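Local coordinates for protein beta-d-glucoside glucohydrolase (Hypocrea jecorina, PDB 3ZZ1) that probably hydrolyses terminal, non-reducing beta-D-glucosyl residues with release of beta-D-glucose, as a secreted family 3 beta-glucosidase of cellulose degradation, at residues D14-A19 with M288-L293; G231-D236 with S249-S254; N339-K344 with V497-W502. One frame throughout, in Å; residues are numbered along the deposited sequence.

Contact 1: residues D14-A19 with M288-L293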
ATOM      1  N   ASP A  14       1.265  12.294  29.197  1.00 14.26           N
ATOM      2  CA  ASP A  14       0.915  12.679  30.573  1.00 14.79           C
ATOM      3  C   ASP A  14       0.003  11.631  31.210  1.00 14.79           C
ATOM      4  O   ASP A  14       0.248  11.187  32.332  1.00 14.86           O
ATOM      5  CB  ASP A  14       0.234  14.055  30.611  1.00 14.84           C
ATOM      6  CG  ASP A  14       1.131  15.176  30.100  1.00 15.89           C
ATOM      7  OD1 ASP A  14       2.371  15.038  30.140  1.00 17.02           O
ATOM      8  OD2 ASP A  14       0.588  16.209  29.658  1.00 17.74           O
ATOM      9  N   LYS A  15      -1.043  11.242  30.478  1.00 14.70           N
ATOM     10  CA  LYS A  15      -1.965  10.196  30.923  1.00 14.71           C
ATOM     11  C   LYS A  15      -1.264   8.857  31.131  1.00 14.73           C
ATOM     12  O   LYS A  15      -1.519   8.169  32.127  1.00 14.67           O
ATOM     13  CB  LYS A  15      -3.115  10.022  29.927  1.00 14.59           C
ATOM     14  CG  LYS A  15      -4.142  11.129  29.945  1.00 14.12           C
ATOM     15  CD  LYS A  15      -5.078  10.983  28.753  1.00 13.73           C
ATOM     16  CE  LYS A  15      -5.969  12.199  28.584  1.00 13.30           C
ATOM     17  NZ  LYS A  15      -6.893  12.005  27.428  1.00 13.07           N
ATOM     18  N   ALA A  16      -0.390   8.493  30.191  1.00 14.85           N
ATOM     19  CA  ALA A  16       0.323   7.214  30.247  1.00 15.19           C
ATOM     20  C   ALA A  16       1.245   7.118  31.459  1.00 15.52           C
ATOM     21  O   ALA A  16       1.356   6.057  32.073  1.00 15.22           O
ATOM     22  CB  ALA A  16       1.105   6.972  28.959  1.00 15.15           C
ATOM     23  N   LYS A  17       1.894   8.232  31.802  1.00 16.12           N
ATOM     24  CA  LYS A  17       2.826   8.271  32.932  1.00 16.83           C
ATOM     25  C   LYS A  17       2.114   8.103  34.271  1.00 16.76           C
ATOM     26  O   LYS A  17       2.601   7.385  35.149  1.00 16.59           O
ATOM     27  CB  LYS A  17       3.668   9.556  32.919  1.00 17.13           C
ATOM     28  CG  LYS A  17       4.705   9.628  31.795  1.00 19.25           C
ATOM     29  CD  LYS A  17       5.701   8.469  31.869  1.00 22.45           C
ATOM     30  CE  LYS A  17       6.870   8.653  30.910  1.00 23.65           C
ATOM     31  NZ  LYS A  17       7.658   7.385  30.807  1.00 24.12           N
ATOM     32  N   ALA A  18       0.960   8.756  34.418  1.00 16.76           N
ATOM     33  CA  ALA A  18       0.126   8.594  35.615  1.00 16.70           C
ATOM     34  C   ALA A  18      -0.353   7.149  35.797  1.00 16.64           C
ATOM     35  O   ALA A  18      -0.366   6.642  36.917  1.00 16.73           O
ATOM     36  CB  ALA A  18      -1.060   9.552  35.587  1.00 16.67           C
ATOM     37  N   ALA A  19      -0.730   6.496  34.697  1.00 16.53           N
ATOM     38  CA  ALA A  19      -1.165   5.093  34.729  1.00 16.38           C
ATOM     39  C   ALA A  19      -0.022   4.142  35.099  1.00 16.49           C
ATOM     40  O   ALA A  19      -0.210   3.214  35.894  1.00 16.30           O
ATOM     41  CB  ALA A  19      -1.790   4.693  33.394  1.00 16.37           C
ATOM     42  N   MET A 288       8.478   0.911  27.415  1.00 11.54           N
ATOM     43  CA  MET A 288       7.597   0.091  26.568  1.00 11.54           C
ATOM     44  C   MET A 288       6.137   0.363  26.911  1.00 11.35           C
ATOM     45  O   MET A 288       5.305   0.578  26.023  1.00 11.19           O
ATOM     46  CB  MET A 288       7.849  -1.405  26.773  1.00 11.64           C
ATOM     47  CG  MET A 288       9.238  -1.915  26.460  1.00 11.64           C
ATOM     48  SD  MET A 288       9.310  -3.661  26.883  1.00 12.57           S
ATOM     49  CE  MET A 288      11.043  -4.023  26.645  1.00 13.12           C
ATOM     50  N   VAL A 289       5.846   0.352  28.212  1.00 11.11           N
ATOM     51  CA  VAL A 289       4.483   0.492  28.720  1.00 11.09           C
ATOM     52  C   VAL A 289       3.942   1.892  28.446  1.00 10.97           C
ATOM     53  O   VAL A 289       2.805   2.039  27.999  1.00 11.16           O
ATOM     54  CB  VAL A 289       4.391   0.117  30.224  1.00 11.19           C
ATOM     55  CG1 VAL A 289       2.986   0.315  30.752  1.00 11.12           C
ATOM     56  CG2 VAL A 289       4.813  -1.337  30.427  1.00 11.26           C
ATOM     57  N   THR A 290       4.767   2.910  28.687  1.00 10.76           N
ATOM     58  CA  THR A 290       4.406   4.292  28.377  1.00 10.79           C
ATOM     59  C   THR A 290       3.953   4.439  26.923  1.00 10.74           C
ATOM     60  O   THR A 290       2.898   4.995  26.657  1.00 10.86           O
ATOM     61  CB  THR A 290       5.571   5.258  28.659  1.00 10.77           C
ATOM     62  OG1 THR A 290       5.999   5.095  30.016  1.00 10.85           O
ATOM     63  CG2 THR A 290       5.142   6.704  28.423  1.00 10.63           C
ATOM     64  N   ARG A 291       4.750   3.913  25.998  1.00 10.77           N
ATOM     65  CA  ARG A 291       4.438   3.962  24.573  1.00 10.85           C
ATOM     66  C   ARG A 291       3.124   3.241  24.233  1.00 10.78           C
ATOM     67  O   ARG A 291       2.300   3.767  23.476  1.00 10.67           O
ATOM     68  CB  ARG A 291       5.612   3.398  23.763  1.00 11.12           C
ATOM     69  CG  ARG A 291       6.880   4.237  23.887  1.00 10.83           C
ATOM     70  CD  ARG A 291       8.077   3.591  23.216  1.00 10.28           C
ATOM     71  NE  ARG A 291       9.230   4.488  23.215  1.00 10.26           N
ATOM     72  CZ  ARG A 291       9.479   5.407  22.282  1.00 10.17           C
ATOM     73  NH1 ARG A 291       8.658   5.559  21.251  1.00  9.17           N
ATOM     74  NH2 ARG A 291      10.561   6.174  22.375  1.00  8.79           N
ATOM     75  N   ILE A 292       2.927   2.059  24.818  1.00 10.85           N
ATOM     76  CA  ILE A 292       1.718   1.253  24.587  1.00 11.08           C
ATOM     77  C   ILE A 292       0.474   1.925  25.178  1.00 11.17           C
ATOM     78  O   ILE A 292      -0.543   2.074  24.490  1.00 11.57           O
ATOM     79  CB  ILE A 292       1.864  -0.202  25.129  1.00 10.90           C
ATOM     80  CG1 ILE A 292       2.998  -0.936  24.412  1.00 11.38           C
ATOM     81  CG2 ILE A 292       0.570  -0.979  24.954  1.00 11.30           C
ATOM     82  CD1 ILE A 292       3.495  -2.184  25.147  1.00 11.84           C
ATOM     83  N   LEU A 293       0.558   2.335  26.443  1.00 11.12           N
ATOM     84  CA  LEU A 293      -0.547   3.049  27.096  1.00 10.99           C
ATOM     85  C   LEU A 293      -0.839   4.407  26.452  1.00 11.09           C
ATOM     86  O   LEU A 293      -1.996   4.817  26.373  1.00 10.95           O
ATOM     87  CB  LEU A 293      -0.295   3.222  28.594  1.00 10.81           C
ATOM     88  CG  LEU A 293      -0.212   1.972  29.475  1.00 10.60           C
ATOM     89  CD1 LEU A 293      -0.035   2.386  30.926  1.00 10.24           C
ATOM     90  CD2 LEU A 293      -1.424   1.067  29.308  1.00  9.86           C
TER
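Lys17 and Thr290 make the polar part of this helix-helix contact. Lys17 NZ donates a hydrogen bond to Thr290 OG1 at 2.9 Å. The lysine root points away from the partner helix. A bend at chi2 (-59°) brings the chain back, and its end crosses the threonine obliquely. Lys17 CE also lies 3.6 Å from Thr290 CG2, and the methyl thus touches the aliphatic end of the lysine. Thr290 OG1 sits beside its own backbone N (chi1 -55°), where it also bonds to Asp286 O one turn back. An alanine here would remove both OG1 and CG2, and would probably leave the Lys17 ammonium without this mate and its chain freer to turn.

The apolar part is small. Ala16 CB points toward the partner helix and meets Leu293 CB at 4.0 Å. Ala16 CB also lies 3.5 Å from the backbone oxygen Thr290 O. One turn on, Ala19 CB touches Leu293 CD1 at 3.8 Å. Ala16 and Ala19 present only methyls here. The two segment axes approach to 8.5 Å, at 128° between their directions.

The contact packs helix 8-20 against helix 282-298 of the family 3 N-terminal domain. Tyr13 and Leu20 extend it on the first helix, Ala294 and Tyr297 on the second. Helix 25-32 packs beside it on Val289 and Ile292.

Contact 2: residues G231-D236 with S249-S254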
ATOM      1  N   GLY A 231       5.107   6.211  19.792  1.00 11.50           N
ATOM      2  CA  GLY A 231       4.331   4.974  19.968  1.00 11.42           C
ATOM      3  C   GLY A 231       5.171   3.728  20.190  1.00 11.39           C
ATOM      4  O   GLY A 231       6.358   3.819  20.512  1.00 11.03           O
ATOM      5  N   TYR A 232       4.560   2.559  19.997  1.00 11.50           N
ATOM      6  CA  TYR A 232       5.221   1.291  20.319  1.00 11.68           C
ATOM      7  C   TYR A 232       5.544   0.414  19.114  1.00 11.95           C
ATOM      8  O   TYR A 232       4.811   0.401  18.120  1.00 12.11           O
ATOM      9  CB  TYR A 232       4.419   0.495  21.361  1.00 11.46           C
ATOM     10  CG  TYR A 232       3.045   0.020  20.912  1.00 11.68           C
ATOM     11  CD1 TYR A 232       1.931   0.855  21.014  1.00 12.05           C
ATOM     12  CD2 TYR A 232       2.858  -1.269  20.411  1.00 11.36           C
ATOM     13  CE1 TYR A 232       0.669   0.427  20.610  1.00 12.09           C
ATOM     14  CE2 TYR A 232       1.594  -1.710  20.003  1.00 11.92           C
ATOM     15  CZ  TYR A 232       0.503  -0.856  20.114  1.00 11.99           C
ATOM     16  OH  TYR A 232      -0.747  -1.273  19.717  1.00 11.97           O
ATOM     17  N   VAL A 233       6.651  -0.320  19.230  1.00 11.79           N
ATOM     18  CA  VAL A 233       7.086  -1.267  18.212  1.00 11.72           C
ATOM     19  C   VAL A 233       6.685  -2.682  18.613  1.00 11.89           C
ATOM     20  O   VAL A 233       7.082  -3.179  19.677  1.00 11.57           O
ATOM     21  CB  VAL A 233       8.624  -1.224  17.998  1.00 11.87           C
ATOM     22  CG1 VAL A 233       9.053  -2.252  16.949  1.00 11.65           C
ATOM     23  CG2 VAL A 233       9.086   0.185  17.610  1.00 11.51           C
ATOM     24  N   MET A 234       5.893  -3.320  17.758  1.00 11.79           N
ATOM     25  CA  MET A 234       5.554  -4.724  17.919  1.00 11.83           C
ATOM     26  C   MET A 234       6.323  -5.532  16.883  1.00 11.83           C
ATOM     27  O   MET A 234       6.760  -4.991  15.863  1.00 11.66           O
ATOM     28  CB  MET A 234       4.042  -4.947  17.772  1.00 12.05           C
ATOM     29  CG  MET A 234       3.527  -4.987  16.324  1.00 11.78           C
ATOM     30  SD  MET A 234       1.738  -5.220  16.207  1.00 13.34           S
ATOM     31  CE  MET A 234       1.136  -3.629  16.764  1.00 12.24           C
ATOM     32  N   THR A 235       6.497  -6.819  17.158  1.00 11.70           N
ATOM     33  CA  THR A 235       7.136  -7.728  16.216  1.00 11.78           C
ATOM     34  C   THR A 235       6.099  -8.207  15.218  1.00 11.79           C
ATOM     35  O   THR A 235       4.911  -8.287  15.542  1.00 12.03           O
ATOM     36  CB  THR A 235       7.716  -8.987  16.918  1.00 11.50           C
ATOM     37  OG1 THR A 235       6.660  -9.702  17.571  1.00 11.58           O
ATOM     38  CG2 THR A 235       8.775  -8.619  17.941  1.00 11.82           C
ATOM     39  N   ASP A 236       6.547  -8.537  14.010  1.00 11.93           N
ATOM     40  CA  ASP A 236       5.750  -9.374  13.124  1.00 11.63           C
ATOM     41  C   ASP A 236       5.643 -10.727  13.837  1.00 11.94           C
ATOM     42  O   ASP A 236       6.276 -10.927  14.875  1.00 11.92           O
ATOM     43  CB  ASP A 236       6.403  -9.486  11.742  1.00 11.34           C
ATOM     44  CG  ASP A 236       5.407  -9.862  10.643  1.00 10.59           C
ATOM     45  OD1 ASP A 236       4.387 -10.519  10.931  1.00  9.40           O
ATOM     46  OD2 ASP A 236       5.655  -9.510   9.478  1.00 10.40           O
ATOM     47  N   SER A 249      17.135  -2.951  22.445  1.00 12.31           N
ATOM     48  CA  SER A 249      17.246  -2.273  21.154  1.00 12.40           C
ATOM     49  C   SER A 249      16.084  -1.316  20.884  1.00 12.46           C
ATOM     50  O   SER A 249      16.184  -0.449  20.016  1.00 12.86           O
ATOM     51  CB  SER A 249      17.371  -3.288  20.019  1.00 12.27           C
ATOM     52  OG  SER A 249      18.627  -3.935  20.069  1.00 12.49           O
ATOM     53  N   GLY A 250      14.988  -1.478  21.623  1.00 12.46           N
ATOM     54  CA  GLY A 250      13.815  -0.633  21.451  1.00 12.19           C
ATOM     55  C   GLY A 250      12.519  -1.342  21.091  1.00 12.36           C
ATOM     56  O   GLY A 250      11.528  -0.683  20.763  1.00 12.43           O
ATOM     57  N   LEU A 251      12.513  -2.676  21.146  1.00 12.33           N
ATOM     58  CA  LEU A 251      11.266  -3.439  20.999  1.00 11.96           C
ATOM     59  C   LEU A 251      10.344  -3.204  22.200  1.00 11.95           C
ATOM     60  O   LEU A 251      10.805  -3.161  23.343  1.00 11.95           O
ATOM     61  CB  LEU A 251      11.544  -4.935  20.835  1.00 11.95           C
ATOM     62  CG  LEU A 251      10.325  -5.832  20.583  1.00 11.87           C
ATOM     63  CD1 LEU A 251       9.584  -5.403  19.321  1.00 11.50           C
ATOM     64  CD2 LEU A 251      10.747  -7.281  20.497  1.00 12.14           C
ATOM     65  N   ASP A 252       9.047  -3.066  21.928  1.00 11.71           N
ATOM     66  CA  ASP A 252       8.059  -2.731  22.952  1.00 11.71           C
ATOM     67  C   ASP A 252       7.014  -3.816  23.185  1.00 11.85           C
ATOM     68  O   ASP A 252       6.419  -3.877  24.262  1.00 11.94           O
ATOM     69  CB  ASP A 252       7.341  -1.425  22.592  1.00 11.89           C
ATOM     70  CG  ASP A 252       8.286  -0.249  22.482  1.00 11.60           C
ATOM     71  OD1 ASP A 252       9.093  -0.043  23.411  1.00 12.61           O
ATOM     72  OD2 ASP A 252       8.214   0.479  21.471  1.00 10.21           O
ATOM     73  N   MET A 253       6.788  -4.668  22.182  1.00 11.71           N
ATOM     74  CA  MET A 253       5.707  -5.645  22.245  1.00 11.85           C
ATOM     75  C   MET A 253       6.037  -6.951  21.521  1.00 11.92           C
ATOM     76  O   MET A 253       6.388  -6.956  20.343  1.00 11.88           O
ATOM     77  CB  MET A 253       4.393  -5.046  21.718  1.00 11.66           C
ATOM     78  CG  MET A 253       3.157  -5.873  22.075  1.00 12.16           C
ATOM     79  SD  MET A 253       1.602  -5.227  21.426  1.00 12.45           S
ATOM     80  CE  MET A 253       1.222  -3.961  22.628  1.00 12.70           C
ATOM     81  N   SER A 254       5.913  -8.052  22.256  1.00 11.84           N
ATOM     82  CA  SER A 254       6.198  -9.380  21.747  1.00 11.83           C
ATOM     83  C   SER A 254       4.925 -10.025  21.197  1.00 11.89           C
ATOM     84  O   SER A 254       4.058 -10.458  21.962  1.00 11.98           O
ATOM     85  CB  SER A 254       6.786 -10.235  22.870  1.00 11.68           C
ATOM     86  OG  SER A 254       7.124 -11.522  22.404  1.00 11.92           O
TER
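This contact lies in the TIM-barrel-like N-terminal domain of the family 3 glycosidase, where strand 232-235 meets the loop that follows helix 244-249. The helix ends in a Schellman motif at Gly250, whose phi is positive. The loop then runs beside the strand and makes a single beta bridge, Met234 with Met253. Strand 199-202 pairs with the other edge of 232-235.

Val233 O takes two backbone bonds, from Asp252 N at 3.0 Å and a weak one from Met253 N. Thr235 N donates to Met253 O, nearly along the C=O axis. Asp252 adds a side-chain bond: its OD2 accepts Val233 N at 2.8 Å through the anti lone pair, and the bond is fairly straight (164°). The carboxylate is buried and has further mates. Lys224 pairs with OD2 and Arg284 with OD1, and these charges would probably favour the ionised form.

Apolar side chains add two further patches. Leu251 CG is anti to its backbone N (chi1 -176°), and the branched end reaches the strand. There Leu251 CD1 lies 4.0 Å from Val233 CG1, while Leu251 CD2 presses on Thr235 CG2 at 3.5 Å, a tight pair. Met253 and Tyr232 form a Met-aromatic contact. Met253 SD stands 4.9 Å from the centroid of the Tyr232 ring, 59° off the ring normal. The bend at the end of the methionine brings Met253 CE obliquely to the ring, 3.5 Å from Tyr232 CE2.

Contact 3: residues N339-K344 with V497-W502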
ATOM      1  N   ASN A 339     -10.870   3.885 -30.322  1.00 20.40           N
ATOM      2  CA  ASN A 339     -11.895   4.194 -29.322  1.00 20.19           C
ATOM      3  C   ASN A 339     -13.012   3.144 -29.227  1.00 19.81           C
ATOM      4  O   ASN A 339     -14.201   3.475 -29.220  1.00 19.88           O
ATOM      5  CB  ASN A 339     -12.442   5.611 -29.531  1.00 20.41           C
ATOM      6  CG  ASN A 339     -11.435   6.684 -29.149  1.00 21.01           C
ATOM      7  OD1 ASN A 339     -10.988   6.751 -28.001  1.00 21.76           O
ATOM      8  ND2 ASN A 339     -11.067   7.524 -30.109  1.00 21.15           N
ATOM      9  N   ILE A 340     -12.606   1.876 -29.158  1.00 19.24           N
ATOM     10  CA  ILE A 340     -13.523   0.757 -28.932  1.00 18.77           C
ATOM     11  C   ILE A 340     -14.230   0.897 -27.574  1.00 18.33           C
ATOM     12  O   ILE A 340     -15.369   0.451 -27.405  1.00 18.02           O
ATOM     13  CB  ILE A 340     -12.783  -0.608 -29.046  1.00 18.85           C
ATOM     14  CG1 ILE A 340     -13.775  -1.775 -29.124  1.00 19.08           C
ATOM     15  CG2 ILE A 340     -11.772  -0.790 -27.908  1.00 18.80           C
ATOM     16  CD1 ILE A 340     -13.129  -3.126 -29.398  1.00 18.97           C
ATOM     17  N   LEU A 341     -13.538   1.520 -26.620  1.00 17.72           N
ATOM     18  CA  LEU A 341     -14.121   1.873 -25.328  1.00 17.23           C
ATOM     19  C   LEU A 341     -14.413   3.375 -25.282  1.00 17.10           C
ATOM     20  O   LEU A 341     -13.629   4.167 -25.798  1.00 16.76           O
ATOM     21  CB  LEU A 341     -13.192   1.470 -24.174  1.00 16.90           C
ATOM     22  CG  LEU A 341     -13.031  -0.020 -23.859  1.00 16.16           C
ATOM     23  CD1 LEU A 341     -12.097  -0.202 -22.681  1.00 15.44           C
ATOM     24  CD2 LEU A 341     -14.370  -0.674 -23.573  1.00 15.66           C
ATOM     25  N   PRO A 342     -15.544   3.772 -24.669  1.00 17.20           N
ATOM     26  CA  PRO A 342     -16.511   2.896 -24.014  1.00 17.31           C
ATOM     27  C   PRO A 342     -17.409   2.179 -25.010  1.00 17.75           C
ATOM     28  O   PRO A 342     -17.617   2.670 -26.125  1.00 17.44           O
ATOM     29  CB  PRO A 342     -17.340   3.859 -23.168  1.00 17.45           C
ATOM     30  CG  PRO A 342     -17.277   5.154 -23.896  1.00 17.12           C
ATOM     31  CD  PRO A 342     -15.955   5.189 -24.609  1.00 17.15           C
ATOM     32  N   LEU A 343     -17.913   1.019 -24.597  1.00 18.25           N
ATOM     33  CA  LEU A 343     -18.840   0.233 -25.392  1.00 18.83           C
ATOM     34  C   LEU A 343     -20.156   0.975 -25.509  1.00 19.40           C
ATOM     35  O   LEU A 343     -20.638   1.558 -24.539  1.00 19.38           O
ATOM     36  CB  LEU A 343     -19.087  -1.136 -24.746  1.00 18.50           C
ATOM     37  CG  LEU A 343     -17.900  -2.055 -24.445  1.00 18.29           C
ATOM     38  CD1 LEU A 343     -18.368  -3.258 -23.644  1.00 17.60           C
ATOM     39  CD2 LEU A 343     -17.194  -2.494 -25.721  1.00 17.21           C
ATOM     40  N   LYS A 344     -20.730   0.949 -26.704  1.00 20.27           N
ATOM     41  CA  LYS A 344     -22.002   1.605 -26.946  1.00 21.11           C
ATOM     42  C   LYS A 344     -23.101   0.547 -26.968  1.00 21.49           C
ATOM     43  O   LYS A 344     -23.524   0.059 -25.918  1.00 21.83           O
ATOM     44  CB  LYS A 344     -21.965   2.398 -28.257  1.00 21.19           C
ATOM     45  CG  LYS A 344     -20.730   3.272 -28.444  1.00 22.20           C
ATOM     46  CD  LYS A 344     -20.924   4.668 -27.887  1.00 23.53           C
ATOM     47  CE  LYS A 344     -19.765   5.566 -28.303  1.00 25.10           C
ATOM     48  NZ  LYS A 344     -20.125   7.014 -28.326  1.00 25.55           N
ATOM     49  N   VAL A 497      -6.082  -6.945 -30.606  1.00 16.06           N
ATOM     50  CA  VAL A 497      -6.228  -6.377 -29.266  1.00 15.60           C
ATOM     51  C   VAL A 497      -6.304  -4.857 -29.383  1.00 15.63           C
ATOM     52  O   VAL A 497      -5.296  -4.189 -29.644  1.00 15.78           O
ATOM     53  CB  VAL A 497      -5.065  -6.801 -28.327  1.00 15.62           C
ATOM     54  CG1 VAL A 497      -5.136  -6.060 -26.983  1.00 15.06           C
ATOM     55  CG2 VAL A 497      -5.087  -8.301 -28.100  1.00 15.09           C
ATOM     56  N   LYS A 498      -7.508  -4.320 -29.198  1.00 15.17           N
ATOM     57  CA  LYS A 498      -7.756  -2.891 -29.382  1.00 14.90           C
ATOM     58  C   LYS A 498      -7.763  -2.128 -28.064  1.00 14.49           C
ATOM     59  O   LYS A 498      -7.442  -0.941 -28.033  1.00 14.52           O
ATOM     60  CB  LYS A 498      -9.078  -2.664 -30.126  1.00 14.98           C
ATOM     61  CG  LYS A 498      -9.120  -3.258 -31.530  1.00 15.68           C
ATOM     62  CD  LYS A 498      -8.301  -2.440 -32.528  1.00 16.52           C
ATOM     63  CE  LYS A 498      -8.213  -3.155 -33.874  1.00 18.02           C
ATOM     64  NZ  LYS A 498      -9.501  -3.828 -34.229  1.00 18.18           N
ATOM     65  N   ALA A 499      -8.138  -2.807 -26.981  1.00 14.14           N
ATOM     66  CA  ALA A 499      -8.156  -2.187 -25.657  1.00 13.57           C
ATOM     67  C   ALA A 499      -7.536  -3.074 -24.591  1.00 13.16           C
ATOM     68  O   ALA A 499      -7.737  -4.291 -24.587  1.00 12.77           O
ATOM     69  CB  ALA A 499      -9.566  -1.804 -25.261  1.00 13.70           C
ATOM     70  N   VAL A 500      -6.774  -2.445 -23.696  1.00 12.71           N
ATOM     71  CA  VAL A 500      -6.218  -3.120 -22.526  1.00 12.24           C
ATOM     72  C   VAL A 500      -6.630  -2.368 -21.256  1.00 12.16           C
ATOM     73  O   VAL A 500      -6.303  -1.193 -21.074  1.00 12.09           O
ATOM     74  CB  VAL A 500      -4.676  -3.264 -22.606  1.00 12.29           C
ATOM     75  CG1 VAL A 500      -4.139  -3.981 -21.374  1.00 12.04           C
ATOM     76  CG2 VAL A 500      -4.263  -4.015 -23.869  1.00 11.79           C
ATOM     77  N   VAL A 501      -7.361  -3.071 -20.393  1.00 12.02           N
ATOM     78  CA  VAL A 501      -7.887  -2.523 -19.155  1.00 11.72           C
ATOM     79  C   VAL A 501      -7.116  -3.124 -17.981  1.00 11.69           C
ATOM     80  O   VAL A 501      -7.319  -4.290 -17.626  1.00 11.41           O
ATOM     81  CB  VAL A 501      -9.395  -2.842 -18.997  1.00 11.72           C
ATOM     82  CG1 VAL A 501      -9.958  -2.170 -17.756  1.00 11.97           C
ATOM     83  CG2 VAL A 501     -10.177  -2.402 -20.231  1.00 11.75           C
ATOM     84  N   TRP A 502      -6.217  -2.330 -17.406  1.00 11.37           N
ATOM     85  CA  TRP A 502      -5.510  -2.713 -16.191  1.00 11.29           C
ATOM     86  C   TRP A 502      -6.439  -2.442 -15.009  1.00 11.35           C
ATOM     87  O   TRP A 502      -6.469  -1.338 -14.455  1.00 11.23           O
ATOM     88  CB  TRP A 502      -4.202  -1.923 -16.052  1.00 11.39           C
ATOM     89  CG  TRP A 502      -3.221  -2.522 -15.078  1.00 11.04           C
ATOM     90  CD1 TRP A 502      -2.988  -2.115 -13.793  1.00 11.37           C
ATOM     91  CD2 TRP A 502      -2.337  -3.629 -15.315  1.00 10.49           C
ATOM     92  NE1 TRP A 502      -2.014  -2.903 -13.211  1.00 10.95           N
ATOM     93  CE2 TRP A 502      -1.599  -3.839 -14.124  1.00 11.13           C
ATOM     94  CE3 TRP A 502      -2.096  -4.463 -16.415  1.00 10.64           C
ATOM     95  CZ2 TRP A 502      -0.640  -4.854 -14.004  1.00 11.05           C
ATOM     96  CZ3 TRP A 502      -1.135  -5.469 -16.300  1.00 10.46           C
ATOM     97  CH2 TRP A 502      -0.424  -5.657 -15.098  1.00 10.71           C
TER
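This contact belongs to the alpha/beta sandwich of the family 3 C-terminal domain, where a loop lies over one face of the mixed sheet. Residues 339-344 belong to the connection between strands 332-336 and 348-352. Two of them, Ile340 and Leu341, rest on strand 497-502, which lies between 332-336 and 476-482.

Ile340 and Leu341 carry the contact, and it is apolar throughout. Ile340 meets the start of the strand. Ile340 CG2 lies between its own backbone N and carbonyl carbon, and reaches Ala499 CB at 3.6 Å. Lys498 CB is 4.0 Å from the same Ile340 CG2. The lysine chain then leads away, and its NZ bonds to Ser474 O.

Leu341 takes the next step along the strand. Ala499 and Val501 both point toward the loop, and Leu341 reaches across them. Val500, between them, points away. Leu333, Ile477 and Leu518 also touch Leu341, so it is buried between the sheet and helix 510-518. A cis peptide follows it, before Pro342. The leucine CG stands beside its backbone N (chi1 -71°). From there Leu341 CD1 lies 4.0 Å from Ala499 CB and 3.8 Å from Val501 CG2.

Contacts 1 and 2 adjoin in the N-terminal domain, with centres about 15 Å apart. Along the chain, contact 2 is nested in the loop closed by contact 1. Helix 282-298 links them: Arg291 NH1 probably bonds to Gly231 O, and Met288 packs on Asp252. Contact 3 stands apart in the C-terminal domain, its centre about 49 Å from that of contact 2. The touching residues of contact 2 are all buried, and it mixes backbone bonds, a charged carboxylate and apolar packing. Contact 1 is mostly buried but has the exposed Lys17 at its margin. Contact 3, partly exposed at Ile340 and Lys498, relies on carbon-to-carbon packing alone, including the CB of Lys498.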